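Glycoside hydrolase family 31 (Trueperella pyogenes, PDB 5I0F) degrades cycloalternan, a cyclic glucose oligosaccharide, as a family 31 glycoside hydrolase that works through a covalent glycosyl-enzyme intermediate. Local coordinates at residues A[163-168]-A[248-253]; A[327-332]-A[384-389]; A[337-342]-A[452-457]. All coordinates share one frame; numbering follows the deposited sequence.

Contact 1 of 3, residues A[163-168]-A[248-253]; sequences VKFALR and ILIEVD. With CA (calcium ion), chain K.
Residues 163-168 and 248-253 pair as neighbouring antiparallel beta strands. They form the middle of a six-stranded antiparallel sheet that precedes the catalytic barrel in the chain. Six backbone hydrogen bonds join them, two at each of the hydrogen-bonded pairs Val163-Val252, Phe165-Ile250 and Leu167-Ile248. The straightest runs from Ile250 N to Phe165 O, 2.8 Å long with an N-H...O angle of 177°. Between these pairs lie the non-hydrogen-bonded pairs Lys164-Glu251 and Ala166-Leu249, where CA-H groups approach carbonyl oxygens. Lys164 CA, for example, lies 3.2 Å from Ile250 O.

The two faces of the ladder differ in character. Val163, Phe165, Leu167, Ile248, Ile250 and Val252 make the buried, apolar one. Phe165 and Ile250 make its main contact. A chi1 of 64° swings Phe165 CG between the backbone N and the carbonyl carbon and starts the ring off over the neighbouring strand. Ile250 CB lies over one face of the ring, 4.2 Å from the centroid, in a CH-pi contact. Ile250 CD1 reaches on to Leu167 CD1 at 3.9 Å. Phe228 and Val230 of strand 225-230 pack against Ile250 on this side.

The other face carries Lys164, Leu249 and Glu251, all partly exposed, and the buried Ala166. Lys164 and Glu251 run alongside each other off this face, but their charged atoms do not touch. One water bridges them, giving a hydrogen bond to Glu251 OE2 and accepting one from Lys164 NZ. Glu251 OE1 has a salt bridge to Arg162, and Lys164 makes a cation-pi contact with Trp131.

At the end of strand 247-253, Asp253 helps hold a calcium ion with Leu254, Asp486 and waters. Its carboxylate is bidentate, with OD1 and OD2 each 2.6 Å from the calcium.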
loop_
_atom_site.group_PDB
_atom_site.type_symbol
_atom_site.label_atom_id
_atom_site.label_comp_id
_atom_site.label_asym_id
_atom_site.label_seq_id
_atom_site.Cartn_x
_atom_site.Cartn_y
_atom_site.Cartn_z
ATOM N N VAL A 163 -14.339 -9.448 18.045
ATOM C CA VAL A 163 -13.855 -9.768 19.382
ATOM C C VAL A 163 -12.823 -8.735 19.758
ATOM O O VAL A 163 -12.099 -8.248 18.896
ATOM C CB VAL A 163 -13.275 -11.196 19.451
ATOM C CG1 VAL A 163 -12.098 -11.389 18.491
ATOM C CG2 VAL A 163 -12.866 -11.568 20.875
ATOM N N LYS A 164 -12.757 -8.393 21.033
ATOM C CA LYS A 164 -11.606 -7.646 21.507
ATOM C C LYS A 164 -10.971 -8.293 22.720
ATOM O O LYS A 164 -11.628 -8.983 23.503
ATOM C CB LYS A 164 -11.915 -6.165 21.730
ATOM C CG LYS A 164 -12.945 -5.859 22.764
ATOM C CD LYS A 164 -13.539 -4.468 22.534
ATOM C CE LYS A 164 -14.588 -4.196 23.605
ATOM N NZ LYS A 164 -15.142 -2.824 23.527
ATOM N N PHE A 165 -9.672 -8.090 22.836
ATOM C CA PHE A 165 -8.888 -8.665 23.925
ATOM C C PHE A 165 -7.624 -7.827 24.114
ATOM O O PHE A 165 -7.370 -6.908 23.329
ATOM C CB PHE A 165 -8.590 -10.153 23.659
ATOM C CG PHE A 165 -7.743 -10.403 22.455
ATOM C CD1 PHE A 165 -8.322 -10.567 21.197
ATOM C CD2 PHE A 165 -6.357 -10.455 22.569
ATOM C CE1 PHE A 165 -7.524 -10.800 20.078
ATOM C CE2 PHE A 165 -5.557 -10.678 21.457
ATOM C CZ PHE A 165 -6.144 -10.856 20.208
ATOM N N ALA A 166 -6.866 -8.119 25.163
ATOM C CA ALA A 166 -5.717 -7.298 25.530
ATOM C C ALA A 166 -4.470 -8.106 25.781
ATOM O O ALA A 166 -4.526 -9.277 26.202
ATOM C CB ALA A 166 -6.033 -6.450 26.745
ATOM N N LEU A 167 -3.338 -7.453 25.515
ATOM C CA LEU A 167 -2.021 -7.945 25.878
ATOM C C LEU A 167 -1.323 -6.937 26.789
ATOM O O LEU A 167 -1.433 -5.707 26.602
ATOM C CB LEU A 167 -1.160 -8.145 24.635
ATOM C CG LEU A 167 -1.750 -8.938 23.478
ATOM C CD1 LEU A 167 -0.717 -8.970 22.364
ATOM C CD2 LEU A 167 -2.104 -10.345 23.910
ATOM N N ARG A 168 -0.561 -7.457 27.752
ATOM C CA ARG A 168 0.190 -6.622 28.673
ATOM C C ARG A 168 1.482 -6.075 28.025
ATOM O O ARG A 168 2.208 -6.819 27.376
ATOM C CB ARG A 168 0.532 -7.434 29.923
ATOM C CG ARG A 168 1.122 -6.605 31.060
ATOM C CD ARG A 168 1.131 -7.379 32.377
ATOM N NE ARG A 168 1.985 -8.548 32.261
ATOM C CZ ARG A 168 3.321 -8.542 32.321
ATOM N NH1 ARG A 168 3.972 -9.694 32.191
ATOM N NH2 ARG A 168 4.022 -7.414 32.537
ATOM N N ILE A 248 -2.131 -3.247 25.261
ATOM C CA ILE A 248 -2.411 -3.259 23.819
ATOM C C ILE A 248 -3.789 -3.902 23.649
ATOM O O ILE A 248 -3.950 -5.101 23.864
ATOM C CB ILE A 248 -1.341 -4.043 23.031
ATOM C CG1 ILE A 248 0.058 -3.478 23.333
ATOM C CG2 ILE A 248 -1.640 -3.999 21.543
ATOM C CD1 ILE A 248 1.190 -4.160 22.598
ATOM N N LEU A 249 -4.779 -3.098 23.285
ATOM C CA LEU A 249 -6.127 -3.589 23.028
ATOM C C LEU A 249 -6.235 -3.905 21.547
ATOM O O LEU A 249 -5.922 -3.054 20.706
ATOM C CB LEU A 249 -7.169 -2.537 23.395
ATOM C CG LEU A 249 -6.995 -1.827 24.737
ATOM C CD1 LEU A 249 -8.116 -0.818 24.950
ATOM C CD2 LEU A 249 -6.931 -2.823 25.879
ATOM N N ILE A 250 -6.658 -5.131 21.243
ATOM C CA ILE A 250 -6.737 -5.640 19.881
ATOM C C ILE A 250 -8.195 -5.942 19.621
ATOM O O ILE A 250 -8.831 -6.608 20.434
ATOM C CB ILE A 250 -5.893 -6.924 19.729
ATOM C CG1 ILE A 250 -4.423 -6.601 20.025
ATOM C CG2 ILE A 250 -5.993 -7.508 18.310
ATOM C CD1 ILE A 250 -3.496 -7.785 19.939
ATOM N N GLU A 251 -8.718 -5.469 18.495
ATOM C CA GLU A 251 -10.065 -5.804 18.050
ATOM C C GLU A 251 -9.968 -6.435 16.655
ATOM O O GLU A 251 -9.216 -5.972 15.806
ATOM C CB GLU A 251 -10.945 -4.561 18.063
ATOM C CG GLU A 251 -12.424 -4.829 17.873
ATOM C CD GLU A 251 -13.328 -3.697 18.377
ATOM O OE1 GLU A 251 -14.497 -3.638 17.922
ATOM O OE2 GLU A 251 -12.892 -2.872 19.214
ATOM N N VAL A 252 -10.735 -7.499 16.441
ATOM C CA VAL A 252 -10.611 -8.342 15.273
ATOM C C VAL A 252 -11.996 -8.533 14.660
ATOM O O VAL A 252 -12.955 -8.920 15.362
ATOM C CB VAL A 252 -10.039 -9.715 15.680
ATOM C CG1 VAL A 252 -9.847 -10.608 14.472
ATOM C CG2 VAL A 252 -8.740 -9.555 16.464
ATOM N N ASP A 253 -12.116 -8.262 13.367
ATOM C CA ASP A 253 -13.338 -8.608 12.616
ATOM C C ASP A 253 -13.415 -10.132 12.469
ATOM O O ASP A 253 -12.395 -10.792 12.221
ATOM C CB ASP A 253 -13.346 -7.906 11.256
ATOM C CG ASP A 253 -14.513 -8.312 10.384
ATOM O OD1 ASP A 253 -15.661 -8.348 10.873
ATOM O OD2 ASP A 253 -14.298 -8.623 9.182
HETATM CA CA CA K . -16.567 -9.915 8.989
HETATM O O HOH W 1 -14.820 -1.591 20.810
HETATM O O HOH W 2 -18.420 -11.018 7.786
HETATM O O HOH W 3 -18.159 -9.800 10.965
HETATM O O HOH W 4 -17.015 -7.875 7.949
#

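Contact 2 of 3, residues A[327-332]-A[384-389]; sequences VVIEAW and VILWQI. With BGC (beta-D-glucopyranose), chain C; GLC (alpha-D-glucopyranose), chain B.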
loop_
_atom_site.group_PDB
_atom_site.type_symbol
_atom_site.label_atom_id
_atom_site.label_comp_id
_atom_site.label_asym_id
_atom_site.label_seq_id
_atom_site.Cartn_x
_atom_site.Cartn_y
_atom_site.Cartn_z
ATOM N N VAL A 327 14.879 0.580 -16.318
ATOM C CA VAL A 327 13.925 1.596 -16.748
ATOM C C VAL A 327 12.522 1.037 -16.606
ATOM O O VAL A 327 12.249 -0.090 -17.047
ATOM C CB VAL A 327 14.217 2.133 -18.168
ATOM C CG1 VAL A 327 14.145 1.047 -19.236
ATOM C CG2 VAL A 327 13.280 3.312 -18.490
ATOM N N VAL A 328 11.666 1.779 -15.904
ATOM C CA VAL A 328 10.239 1.474 -15.817
ATOM C C VAL A 328 9.510 2.314 -16.869
ATOM O O VAL A 328 9.758 3.519 -16.977
ATOM C CB VAL A 328 9.691 1.809 -14.398
ATOM C CG1 VAL A 328 8.217 1.430 -14.285
ATOM C CG2 VAL A 328 10.523 1.085 -13.336
ATOM N N ILE A 329 8.622 1.680 -17.646
ATOM C CA ILE A 329 7.769 2.368 -18.593
ATOM C C ILE A 329 6.339 2.124 -18.148
ATOM O O ILE A 329 5.910 0.965 -18.036
ATOM C CB ILE A 329 7.978 1.855 -20.050
ATOM C CG1 ILE A 329 9.477 1.767 -20.382
ATOM C CG2 ILE A 329 7.240 2.766 -21.030
ATOM C CD1 ILE A 329 9.800 1.103 -21.705
ATOM N N GLU A 330 5.629 3.216 -17.855
ATOM C CA GLU A 330 4.250 3.166 -17.401
ATOM C C GLU A 330 3.265 3.353 -18.516
ATOM O O GLU A 330 2.344 2.545 -18.668
ATOM C CB GLU A 330 4.009 4.216 -16.297
ATOM C CG GLU A 330 4.835 3.954 -15.072
ATOM C CD GLU A 330 4.310 4.657 -13.836
ATOM O OE1 GLU A 330 3.761 5.798 -13.967
ATOM O OE2 GLU A 330 4.476 4.064 -12.738
ATOM N N ALA A 331 3.474 4.403 -19.304
ATOM C CA ALA A 331 2.611 4.740 -20.434
ATOM C C ALA A 331 3.174 4.100 -21.709
ATOM O O ALA A 331 3.676 4.786 -22.579
ATOM C CB ALA A 331 2.510 6.254 -20.587
ATOM N N TRP A 332 3.091 2.775 -21.769
ATOM C CA TRP A 332 3.554 1.961 -22.887
ATOM C C TRP A 332 2.416 1.424 -23.750
ATOM O O TRP A 332 2.629 1.099 -24.931
ATOM C CB TRP A 332 4.389 0.759 -22.372
ATOM C CG TRP A 332 3.659 -0.207 -21.526
ATOM C CD1 TRP A 332 3.460 -0.136 -20.185
ATOM C CD2 TRP A 332 2.985 -1.388 -21.972
ATOM N NE1 TRP A 332 2.699 -1.201 -19.760
ATOM C CE2 TRP A 332 2.395 -1.989 -20.834
ATOM C CE3 TRP A 332 2.823 -1.993 -23.214
ATOM C CZ2 TRP A 332 1.667 -3.185 -20.898
ATOM C CZ3 TRP A 332 2.084 -3.201 -23.285
ATOM C CH2 TRP A 332 1.530 -3.773 -22.129
ATOM N N VAL A 384 14.129 -3.830 -18.372
ATOM C CA VAL A 384 12.910 -3.091 -18.726
ATOM C C VAL A 384 11.717 -3.636 -17.941
ATOM O O VAL A 384 11.446 -4.838 -17.964
ATOM C CB VAL A 384 12.637 -3.162 -20.256
ATOM C CG1 VAL A 384 11.348 -2.424 -20.629
ATOM C CG2 VAL A 384 13.816 -2.597 -21.040
ATOM N N ILE A 385 11.026 -2.750 -17.221
ATOM C CA ILE A 385 9.853 -3.108 -16.407
ATOM C C ILE A 385 8.607 -2.392 -16.963
ATOM O O ILE A 385 8.666 -1.198 -17.202
ATOM C CB ILE A 385 10.065 -2.651 -14.940
ATOM C CG1 ILE A 385 11.360 -3.233 -14.347
ATOM C CG2 ILE A 385 8.856 -2.956 -14.064
ATOM C CD1 ILE A 385 11.359 -4.694 -14.069
ATOM N N LEU A 386 7.487 -3.106 -17.141
ATOM C CA LEU A 386 6.244 -2.507 -17.615
ATOM C C LEU A 386 5.182 -2.453 -16.529
ATOM O O LEU A 386 5.009 -3.413 -15.755
ATOM C CB LEU A 386 5.673 -3.291 -18.798
ATOM C CG LEU A 386 6.570 -3.456 -20.025
ATOM C CD1 LEU A 386 5.805 -4.146 -21.150
ATOM C CD2 LEU A 386 7.122 -2.118 -20.502
ATOM N N TRP A 387 4.421 -1.364 -16.541
ATOM C CA TRP A 387 3.350 -1.109 -15.578
ATOM C C TRP A 387 2.102 -1.934 -15.857
ATOM O O TRP A 387 1.762 -2.194 -17.015
ATOM C CB TRP A 387 2.997 0.370 -15.661
ATOM C CG TRP A 387 2.006 0.945 -14.685
ATOM C CD1 TRP A 387 2.300 1.570 -13.517
ATOM C CD2 TRP A 387 0.587 1.040 -14.841
ATOM N NE1 TRP A 387 1.148 2.038 -12.931
ATOM C CE2 TRP A 387 0.087 1.718 -13.711
ATOM C CE3 TRP A 387 -0.308 0.613 -15.817
ATOM C CZ2 TRP A 387 -1.280 1.972 -13.519
ATOM C CZ3 TRP A 387 -1.655 0.869 -15.643
ATOM C CH2 TRP A 387 -2.130 1.550 -14.497
ATOM N N GLN A 388 1.452 -2.333 -14.777
ATOM C CA GLN A 388 0.204 -3.095 -14.772
ATOM C C GLN A 388 -0.717 -2.596 -13.682
ATOM O O GLN A 388 -0.261 -1.945 -12.721
ATOM C CB GLN A 388 0.503 -4.570 -14.530
ATOM C CG GLN A 388 1.228 -5.250 -15.686
ATOM C CD GLN A 388 0.325 -5.499 -16.867
ATOM O OE1 GLN A 388 -0.302 -6.539 -16.954
ATOM N NE2 GLN A 388 0.264 -4.557 -17.791
ATOM N N ILE A 389 -2.007 -2.938 -13.828
ATOM C CA ILE A 389 -3.047 -2.657 -12.848
ATOM C C ILE A 389 -3.979 -3.910 -12.816
ATOM O O ILE A 389 -4.242 -4.494 -13.890
ATOM C CB ILE A 389 -3.828 -1.382 -13.253
ATOM C CG1 ILE A 389 -4.872 -0.966 -12.221
ATOM C CG2 ILE A 389 -4.552 -1.579 -14.580
ATOM C CD1 ILE A 389 -4.288 -0.308 -11.024
HETATM C C2 BGC C . 1.431 4.707 -8.951
HETATM C C3 BGC C . 2.270 5.799 -9.640
HETATM C C4 BGC C . 2.052 5.724 -11.147
HETATM C C5 BGC C . 0.558 5.810 -11.493
HETATM C C6 BGC C . 0.371 5.527 -12.978
HETATM C C1 BGC C . 0.302 4.016 -9.759
HETATM O O2 BGC C . 1.325 4.722 -7.513
HETATM O O3 BGC C . 3.652 5.646 -9.304
HETATM O O4 BGC C . 2.771 6.782 -11.811
HETATM O O5 BGC C . -0.281 4.906 -10.729
HETATM O O6 BGC C . -0.970 5.817 -13.385
HETATM C C1 GLC B . -1.040 6.708 -14.508
HETATM C C2 GLC B . -2.495 7.150 -14.740
HETATM C C3 GLC B . -3.331 6.029 -15.343
HETATM C C4 GLC B . -2.627 5.442 -16.562
HETATM C C5 GLC B . -1.226 4.975 -16.175
HETATM C C6 GLC B . -0.457 4.371 -17.346
HETATM O O2 GLC B . -3.096 7.571 -13.508
HETATM O O3 GLC B . -4.631 6.523 -15.696
HETATM O O4 GLC B . -3.394 4.341 -17.073
HETATM O O5 GLC B . -0.490 6.098 -15.679
HETATM O O6 GLC B . -0.226 5.356 -18.345
#
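Val327-Ile329 and Val384-Leu386 pair as adjacent parallel strands of the TIM barrel, and the residues after them enter the sugar site. Backbone bonds set the register: Ile385 N to Val327 O, Ile329 N to Ile385 O at 2.9 Å, and Trp387 N to Ile329 O.

Side-chain hydrogen bonds meet on Trp387 O. Trp332 NE1 reaches it at 3.1 Å, in the indole plane and on a carbonyl lone pair. Gln388 NE2 is its second donor, at 2.9 Å, while Gln388 OE1 bonds to Tyr500 OH.

In the apolar contacts, Leu386 CD1 stands over the centre of the Trp332 six-membered ring, 4.0 Å from the centroid. Ile329 CD1 touches Val384 CG1.

The sugar contacts come from Glu330 and Trp387. Glu330 OE1 accepts a 2.6 Å hydrogen bond from O4 of the beta-glucose, while OE2 has a salt bridge to Lys465. Trp387 CG, anti to its backbone N (chi1 -174°), is directed to where it meets Glu330 CB and CG. One face of the Trp387 indole meets C5 of the alpha-glucose, and NE1 bonds to Asp467.

Strands 297-300 and 463-466 flank the pair in the barrel. Helix 370-379 covers Val327, Ile329 and Val384 through Met373 and Leu377.

Contact 3 of 3, residues A[337-342]-A[452-457]; sequences GFTIFR and RRYLVE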
loop_
_atom_site.group_PDB
_atom_site.type_symbol
_atom_site.label_atom_id
_atom_site.label_comp_id
_atom_site.label_asym_id
_atom_site.label_seq_id
_atom_site.Cartn_x
_atom_site.Cartn_y
_atom_site.Cartn_z
ATOM N N GLY A 337 -6.476 -1.805 -22.541
ATOM C CA GLY A 337 -6.330 -3.174 -22.041
ATOM C C GLY A 337 -5.031 -3.500 -21.310
ATOM O O GLY A 337 -4.912 -4.584 -20.727
ATOM N N PHE A 338 -4.055 -2.591 -21.352
ATOM C CA PHE A 338 -2.738 -2.778 -20.698
ATOM C C PHE A 338 -2.060 -4.102 -21.033
ATOM O O PHE A 338 -1.398 -4.722 -20.210
ATOM C CB PHE A 338 -2.849 -2.484 -19.205
ATOM C CG PHE A 338 -3.410 -1.126 -18.954
ATOM C CD1 PHE A 338 -2.585 -0.013 -19.012
ATOM C CD2 PHE A 338 -4.797 -0.939 -18.797
ATOM C CE1 PHE A 338 -3.099 1.265 -18.888
ATOM C CE2 PHE A 338 -5.320 0.353 -18.654
ATOM C CZ PHE A 338 -4.474 1.454 -18.698
ATOM N N THR A 339 -2.226 -4.499 -22.299
ATOM C CA THR A 339 -1.701 -5.738 -22.827
ATOM C C THR A 339 -0.888 -5.560 -24.129
ATOM O O THR A 339 -0.015 -6.368 -24.430
ATOM C CB THR A 339 -2.904 -6.696 -23.058
ATOM O OG1 THR A 339 -3.584 -6.869 -21.799
ATOM C CG2 THR A 339 -2.460 -7.987 -23.499
ATOM N N ILE A 340 -1.175 -4.494 -24.868
ATOM C CA ILE A 340 -0.657 -4.237 -26.213
ATOM C C ILE A 340 -0.028 -2.846 -26.247
ATOM O O ILE A 340 -0.636 -1.903 -25.768
ATOM C CB ILE A 340 -1.816 -4.291 -27.222
ATOM C CG1 ILE A 340 -2.482 -5.690 -27.152
ATOM C CG2 ILE A 340 -1.345 -3.923 -28.626
ATOM C CD1 ILE A 340 -3.738 -5.834 -27.949
ATOM N N PHE A 341 1.168 -2.734 -26.838
ATOM C CA PHE A 341 1.851 -1.448 -26.995
ATOM C C PHE A 341 1.027 -0.441 -27.830
ATOM O O PHE A 341 0.361 -0.823 -28.809
ATOM C CB PHE A 341 3.240 -1.635 -27.633
ATOM C CG PHE A 341 4.352 -1.935 -26.650
ATOM C CD1 PHE A 341 4.616 -3.235 -26.240
ATOM C CD2 PHE A 341 5.143 -0.911 -26.136
ATOM C CE1 PHE A 341 5.634 -3.515 -25.353
ATOM C CE2 PHE A 341 6.168 -1.185 -25.244
ATOM C CZ PHE A 341 6.416 -2.492 -24.850
ATOM N N ARG A 342 1.059 0.834 -27.445
ATOM C CA ARG A 342 0.282 1.853 -28.149
ATOM C C ARG A 342 0.642 1.881 -29.648
ATOM O O ARG A 342 1.829 1.775 -30.008
ATOM C CB ARG A 342 0.463 3.244 -27.554
ATOM C CG ARG A 342 -0.539 4.257 -28.078
ATOM C CD ARG A 342 -0.638 5.462 -27.165
ATOM N NE ARG A 342 0.634 6.188 -26.985
ATOM C CZ ARG A 342 1.018 7.302 -27.632
ATOM N NH1 ARG A 342 2.190 7.864 -27.332
ATOM N NH2 ARG A 342 0.275 7.864 -28.584
ATOM N N ARG A 452 -0.574 -11.590 -20.835
ATOM C CA ARG A 452 0.708 -10.853 -20.827
ATOM C C ARG A 452 1.939 -11.680 -21.116
ATOM O O ARG A 452 3.049 -11.123 -21.124
ATOM C CB ARG A 452 0.954 -10.218 -19.435
ATOM C CG ARG A 452 0.080 -9.043 -19.135
ATOM C CD ARG A 452 -1.200 -9.416 -18.405
ATOM N NE ARG A 452 -1.971 -8.196 -18.322
ATOM C CZ ARG A 452 -3.289 -8.089 -18.331
ATOM N NH1 ARG A 452 -4.097 -9.156 -18.371
ATOM N NH2 ARG A 452 -3.805 -6.874 -18.289
ATOM N N ARG A 453 1.780 -12.990 -21.312
ATOM C CA ARG A 453 2.924 -13.892 -21.397
ATOM C C ARG A 453 3.861 -13.512 -22.535
ATOM O O ARG A 453 5.085 -13.550 -22.371
ATOM C CB ARG A 453 2.465 -15.360 -21.538
ATOM C CG ARG A 453 3.606 -16.373 -21.704
ATOM C CD ARG A 453 3.091 -17.811 -21.700
ATOM N NE ARG A 453 2.614 -18.165 -20.372
ATOM C CZ ARG A 453 3.383 -18.487 -19.339
ATOM N NH1 ARG A 453 4.709 -18.518 -19.441
ATOM N NH2 ARG A 453 2.816 -18.759 -18.170
ATOM N N TYR A 454 3.294 -13.120 -23.672
ATOM C CA TYR A 454 4.126 -12.730 -24.850
ATOM C C TYR A 454 5.082 -11.559 -24.565
ATOM O O TYR A 454 6.150 -11.481 -25.175
ATOM C CB TYR A 454 3.280 -12.428 -26.082
ATOM C CG TYR A 454 2.787 -11.006 -26.155
ATOM C CD1 TYR A 454 1.611 -10.612 -25.513
ATOM C CD2 TYR A 454 3.500 -10.041 -26.860
ATOM C CE1 TYR A 454 1.168 -9.309 -25.590
ATOM C CE2 TYR A 454 3.069 -8.735 -26.923
ATOM C CZ TYR A 454 1.905 -8.375 -26.282
ATOM O OH TYR A 454 1.488 -7.071 -26.368
ATOM N N LEU A 455 4.709 -10.672 -23.645
ATOM C CA LEU A 455 5.587 -9.555 -23.242
ATOM C C LEU A 455 6.905 -10.071 -22.685
ATOM O O LEU A 455 7.954 -9.500 -22.951
ATOM C CB LEU A 455 4.922 -8.670 -22.175
ATOM C CG LEU A 455 3.643 -7.978 -22.625
ATOM C CD1 LEU A 455 2.968 -7.363 -21.407
ATOM C CD2 LEU A 455 3.939 -6.936 -23.715
ATOM N N VAL A 456 6.827 -11.144 -21.900
ATOM C CA VAL A 456 7.987 -11.756 -21.284
ATOM C C VAL A 456 8.663 -12.725 -22.274
ATOM O O VAL A 456 9.869 -12.653 -22.464
ATOM C CB VAL A 456 7.632 -12.468 -19.971
ATOM C CG1 VAL A 456 8.874 -13.013 -19.323
ATOM C CG2 VAL A 456 6.978 -11.496 -18.981
ATOM N N GLU A 457 7.898 -13.616 -22.897
ATOM C CA GLU A 457 8.489 -14.686 -23.714
ATOM C C GLU A 457 8.971 -14.219 -25.078
ATOM O O GLU A 457 9.994 -14.708 -25.542
ATOM C CB GLU A 457 7.531 -15.874 -23.863
ATOM C CG GLU A 457 7.303 -16.584 -22.545
ATOM C CD GLU A 457 6.561 -17.893 -22.673
ATOM O OE1 GLU A 457 6.005 -18.211 -23.765
ATOM O OE2 GLU A 457 6.523 -18.596 -21.654
HETATM O O HOH W 5 -6.328 -6.366 -19.199
HETATM O O HOH W 6 2.284 -5.115 -28.450
#
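Thr339 O accepts the shortest hydrogen bond of this contact, from Tyr454 OH at 2.6 Å. The bond ties the long loop after TIM-barrel strand 326-329 to the short helix 453-457. The hydroxyl lies in the carbonyl plane and on a lone pair, and Thr339 O in turn lies at the edge of the tyrosine ring. The first torsion of Tyr454 (chi1 86°) sends its CG off towards the loop. The same hydroxyl accepts a hydrogen bond from a water, which also accepts from Phe341 N. Two neighbouring peptide units of the loop are thus linked to one phenol.

Arg452 makes the second polar meeting. Thr339 OG1 lies over one face of its guanidinium, 3.5 Å from NH2. This is a contact over the face and not a hydrogen bond; OG1 donates to Gly337 O instead, at 2.9 Å and from above that carbonyl plane. Gln405 is another partner of OG1. Arg452 NH2 donates to a water that also lies 2.7 Å from Gly337 O. The arginine is held beyond the loop too: NE bonds to Gln388 OE1, NH1 bonds to Trp448 O, and the Trp448 ring makes a cation-pi contact.

Phe338 lies on this loop and belongs to the glycan pocket, where its side chain touches an alpha-glucose. Its backbone O is bonded by Gln388 NE2. The same loop thus touches both helix 453-457 and the sugar.

Apolar packing is slight. Leu455 CD2 approaches the Phe341 ring obliquely, and the nearest atom there is Phe341 CE1, 4.2 Å away.

How the contacts relate
All three contacts are largely buried, but only contacts 2 and 3 share a domain. Contact 1 stands apart in the antiparallel sheet, about 42 Å from contact 2, centre to centre, and on the opposite side of the chain's centre. Its chemistry is a regular ladder, with an apolar face and a partly exposed one. Contacts 2 and 3 both lie in the barrel domain, and their segments alternate along the chain. Contact 2 belongs to the barrel wall and the sugar site. Contact 3 lies farther out, with side-chain and water bonds in place of strand pairing. Gln388 of contact 2 bonds to both segments of contact 3.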